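Local coordinates for DUF4785 domain-containing protein (Legionella pneumophila subsp. pneumophila, PDB 4KH9), which is of unknown function but binds calcium ions and is built from three domains, at residues 49-55 / 149-155. Numbering follows the deposited sequence.
Sequences YKERISL and DAYMISV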
ATOM      1  N   TYR A  49      -7.728  10.199 -11.575  1.00 23.66           N
ATOM      2  CA  TYR A  49      -8.297  10.351 -10.244  1.00 24.66           C
ATOM      3  C   TYR A  49      -9.477   9.395 -10.068  1.00 31.29           C
ATOM      4  O   TYR A  49     -10.008   8.844 -11.045  1.00 29.83           O
ATOM      5  CB  TYR A  49      -8.719  11.813  -9.953  1.00 26.53           C
ATOM      6  CG  TYR A  49      -9.902  12.307 -10.777  1.00 29.07           C
ATOM      7  CD1 TYR A  49      -9.713  12.887 -12.033  1.00 29.68           C
ATOM      8  CD2 TYR A  49     -11.203  12.248 -10.273  1.00 30.24           C
ATOM      9  CE1 TYR A  49     -10.787  13.388 -12.770  1.00 28.24           C
ATOM     10  CE2 TYR A  49     -12.289  12.707 -11.018  1.00 30.49           C
ATOM     11  CZ  TYR A  49     -12.071  13.286 -12.264  1.00 31.27           C
ATOM     12  OH  TYR A  49     -13.127  13.802 -12.975  1.00 30.68           O
ATOM     13  N   LYS A  50      -9.893   9.222  -8.799  1.00 29.57           N
ATOM     14  CA  LYS A  50     -11.031   8.384  -8.428  1.00 31.43           C
ATOM     15  C   LYS A  50     -11.825   9.107  -7.411  1.00 34.94           C
ATOM     16  O   LYS A  50     -11.227   9.757  -6.553  1.00 35.09           O
ATOM     17  CB  LYS A  50     -10.606   6.993  -7.873  1.00 35.74           C
ATOM     18  CG  LYS A  50      -9.975   6.049  -8.878  1.00 54.42           C
ATOM     19  CD  LYS A  50      -9.635   4.707  -8.247  1.00 68.58           C
ATOM     20  CE  LYS A  50      -9.061   3.753  -9.265  1.00 83.10           C
ATOM     21  NZ  LYS A  50      -8.472   2.551  -8.618  1.00 98.12           N
ATOM     22  N   GLU A  51     -13.162   9.044  -7.499  1.00 30.40           N
ATOM     23  CA  GLU A  51     -14.006   9.645  -6.472  1.00 30.47           C
ATOM     24  C   GLU A  51     -15.310   8.895  -6.311  1.00 35.26           C
ATOM     25  O   GLU A  51     -15.804   8.268  -7.250  1.00 33.15           O
ATOM     26  CB  GLU A  51     -14.311  11.124  -6.737  1.00 32.74           C
ATOM     27  CG  GLU A  51     -15.127  11.423  -7.999  1.00 37.01           C
ATOM     28  CD  GLU A  51     -15.429  12.896  -8.187  1.00 50.11           C
ATOM     29  OE1 GLU A  51     -15.327  13.662  -7.202  1.00 47.76           O
ATOM     30  OE2 GLU A  51     -15.812  13.279  -9.313  1.00 51.48           O
ATOM     31  N   ARG A  52     -15.877   9.004  -5.105  1.00 32.17           N
ATOM     32  CA  ARG A  52     -17.176   8.461  -4.763  1.00 33.13           C
ATOM     33  C   ARG A  52     -18.162   9.547  -4.988  1.00 35.66           C
ATOM     34  O   ARG A  52     -17.924  10.672  -4.581  1.00 36.35           O
ATOM     35  CB  ARG A  52     -17.202   7.963  -3.298  1.00 38.35           C
ATOM     36  CG  ARG A  52     -16.225   6.836  -3.035  1.00 54.04           C
ATOM     37  CD  ARG A  52     -16.489   6.151  -1.722  1.00 74.93           C
ATOM     38  NE  ARG A  52     -15.901   4.812  -1.719  1.00 94.54           N
ATOM     39  CZ  ARG A  52     -16.105   3.903  -0.772  1.00114.03           C
ATOM     40  NH1 ARG A  52     -16.882   4.181   0.269  1.00105.52           N
ATOM     41  NH2 ARG A  52     -15.535   2.708  -0.857  1.00100.58           N
ATOM     42  N   ILE A  53     -19.247   9.245  -5.661  1.00 32.09           N
ATOM     43  CA  ILE A  53     -20.294  10.211  -5.953  1.00 31.79           C
ATOM     44  C   ILE A  53     -21.659   9.599  -5.586  1.00 35.56           C
ATOM     45  O   ILE A  53     -21.823   8.380  -5.625  1.00 35.77           O
ATOM     46  CB  ILE A  53     -20.281  10.708  -7.435  1.00 34.94           C
ATOM     47  CG1 ILE A  53     -20.680   9.596  -8.405  1.00 36.05           C
ATOM     48  CG2 ILE A  53     -18.941  11.360  -7.839  1.00 36.73           C
ATOM     49  CD1 ILE A  53     -21.372  10.051  -9.505  1.00 50.07           C
ATOM     50  N   SER A  54     -22.628  10.445  -5.262  1.00 30.66           N
ATOM     51  CA  SER A  54     -23.961   9.972  -4.933  1.00 29.20           C
ATOM     52  C   SER A  54     -24.869  10.082  -6.124  1.00 33.27           C
ATOM     53  O   SER A  54     -24.567  10.803  -7.070  1.00 33.95           O
ATOM     54  CB  SER A  54     -24.531  10.776  -3.766  1.00 26.38           C
ATOM     55  OG  SER A  54     -24.798  12.103  -4.186  1.00 33.51           O
ATOM     56  N   LEU A  55     -26.015   9.412  -6.053  1.00 30.70           N
ATOM     57  CA  LEU A  55     -27.064   9.502  -7.053  1.00 30.58           C
ATOM     58  C   LEU A  55     -27.582  10.967  -7.132  1.00 35.89           C
ATOM     59  O   LEU A  55     -27.831  11.454  -8.221  1.00 36.91           O
ATOM     60  CB  LEU A  55     -28.175   8.515  -6.673  1.00 30.33           C
ATOM     61  CG  LEU A  55     -29.310   8.328  -7.655  1.00 35.03           C
ATOM     62  CD1 LEU A  55     -28.812   7.829  -9.043  1.00 33.83           C
ATOM     63  CD2 LEU A  55     -30.342   7.394  -7.081  1.00 35.59           C
ATOM     64  N   ASP A 149     -27.223   3.906  -4.411  1.00 34.27           N
ATOM     65  CA  ASP A 149     -27.094   5.190  -3.707  1.00 34.12           C
ATOM     66  C   ASP A 149     -25.861   5.954  -4.129  1.00 34.54           C
ATOM     67  O   ASP A 149     -25.883   7.185  -4.177  1.00 32.30           O
ATOM     68  CB  ASP A 149     -26.983   4.950  -2.198  1.00 36.15           C
ATOM     69  CG  ASP A 149     -28.249   4.558  -1.471  1.00 43.37           C
ATOM     70  OD1 ASP A 149     -29.338   4.616  -2.094  1.00 42.59           O
ATOM     71  OD2 ASP A 149     -28.162   4.261  -0.261  1.00 47.20           O
ATOM     72  N   ALA A 150     -24.766   5.210  -4.389  1.00 28.70           N
ATOM     73  CA  ALA A 150     -23.472   5.793  -4.677  1.00 27.99           C
ATOM     74  C   ALA A 150     -22.679   4.974  -5.699  1.00 31.67           C
ATOM     75  O   ALA A 150     -22.988   3.809  -5.994  1.00 31.22           O
ATOM     76  CB  ALA A 150     -22.673   5.940  -3.396  1.00 28.19           C
ATOM     77  N   TYR A 151     -21.702   5.650  -6.312  1.00 28.99           N
ATOM     78  CA  TYR A 151     -20.867   5.120  -7.386  1.00 27.50           C
ATOM     79  C   TYR A 151     -19.451   5.545  -7.236  1.00 32.77           C
ATOM     80  O   TYR A 151     -19.195   6.606  -6.688  1.00 34.89           O
ATOM     81  CB  TYR A 151     -21.376   5.655  -8.771  1.00 28.49           C
ATOM     82  CG  TYR A 151     -22.860   5.457  -8.966  1.00 30.62           C
ATOM     83  CD1 TYR A 151     -23.784   6.300  -8.343  1.00 32.94           C
ATOM     84  CD2 TYR A 151     -23.350   4.349  -9.658  1.00 30.86           C
ATOM     85  CE1 TYR A 151     -25.157   6.055  -8.418  1.00 34.10           C
ATOM     86  CE2 TYR A 151     -24.723   4.098  -9.741  1.00 32.01           C
ATOM     87  CZ  TYR A 151     -25.619   4.953  -9.114  1.00 38.39           C
ATOM     88  OH  TYR A 151     -26.969   4.709  -9.132  1.00 39.69           O
HETATM   89  N   MSE A 152     -18.545   4.724  -7.745  1.00 30.77           N
HETATM   90  CA  MSE A 152     -17.129   5.035  -7.839  0.70 30.93           C
HETATM   91  C   MSE A 152     -16.864   5.469  -9.259  1.00 33.84           C
HETATM   92  O   MSE A 152     -17.176   4.727 -10.194  1.00 33.84           O
HETATM   93  CB  MSE A 152     -16.236   3.842  -7.441  0.70 33.83           C
HETATM   94  CG  MSE A 152     -14.729   4.165  -7.505  0.70 42.16           C
HETATM   95 SE   MSE A 152     -14.139   5.460  -6.180  0.52 52.78          SE
HETATM   96  CE  MSE A 152     -14.120   4.277  -4.625  0.70 49.66           C
ATOM     97  N   ILE A 153     -16.365   6.684  -9.430  1.00 30.91           N
ATOM     98  CA  ILE A 153     -15.990   7.212 -10.735  1.00 30.44           C
ATOM     99  C   ILE A 153     -14.490   7.147 -10.801  1.00 30.29           C
ATOM    100  O   ILE A 153     -13.821   7.690  -9.924  1.00 28.47           O
ATOM    101  CB  ILE A 153     -16.506   8.650 -11.026  1.00 35.03           C
ATOM    102  CG1 ILE A 153     -18.004   8.828 -10.721  1.00 37.20           C
ATOM    103  CG2 ILE A 153     -16.145   9.090 -12.482  1.00 36.40           C
ATOM    104  CD1 ILE A 153     -18.965   8.006 -11.473  1.00 45.86           C
ATOM    105  N   SER A 154     -13.968   6.524 -11.831  1.00 27.05           N
ATOM    106  CA  SER A 154     -12.537   6.445 -12.053  1.00 28.75           C
ATOM    107  C   SER A 154     -12.211   7.070 -13.413  1.00 31.30           C
ATOM    108  O   SER A 154     -12.832   6.729 -14.420  1.00 31.53           O
ATOM    109  CB  SER A 154     -12.061   5.004 -11.975  1.00 34.15           C
ATOM    110  OG  SER A 154     -10.666   4.941 -12.188  1.00 48.73           O
ATOM    111  N   VAL A 155     -11.310   8.039 -13.419  1.00 26.77           N
ATOM    112  CA  VAL A 155     -10.904   8.723 -14.642  1.00 24.92           C
ATOM    113  C   VAL A 155      -9.428   8.506 -14.845  1.00 29.23           C
ATOM    114  O   VAL A 155      -8.640   8.967 -14.040  1.00 30.54           O
ATOM    115  CB  VAL A 155     -11.254  10.245 -14.629  1.00 26.34           C
ATOM    116  CG1 VAL A 155     -10.794  10.935 -15.919  1.00 24.76           C
ATOM    117  CG2 VAL A 155     -12.761  10.481 -14.393  1.00 25.73           C
TER
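Two neighbouring antiparallel strands fit by shape as well as by hydrogen bonds, and 49-55 against 149-155 is a worked example. Y49–V155, E51–I153 and I53–Y151 each make two reciprocal N-H...O bonds, as in E51 N to I153 O (2.9 Å) and I153 N to E51 O (2.8 Å); a seventh, L55 N to D149 O (2.9 Å), prolongs the pairing to the start of helix 55-60, which S54 N-caps.

On the face carrying Y49, E51, I53, Y151, I153 and V155, V155 presses its CB over the Y49 ring, a CH-pi contact 4.0 Å from the centroid. I53 CG1 fills the gap between Y151 CB (4.0 Å) and I153 CG1 (3.6 Å), while L55 CD1 lies 3.6 Å from Y151 OH. Strand 62-65 packs on part of this face, V62 meeting E51 and I53, I64 meeting V155. E51 salt-bridges R254.

On the other face M152, a selenomethionine, bends across to strand 48-54 between K50 and R52: in the given conformer SE lies 3.4 Å from E51 O and CE 3.5 Å from NE of the poorly ordered R52.

Strand 48-54 is outermost in its four-stranded sheet, with 150-156 between it and 72-77, consistent with a beta sandwich, two antiparallel sheets packed face to face, in the DUF4785 N-terminal domain.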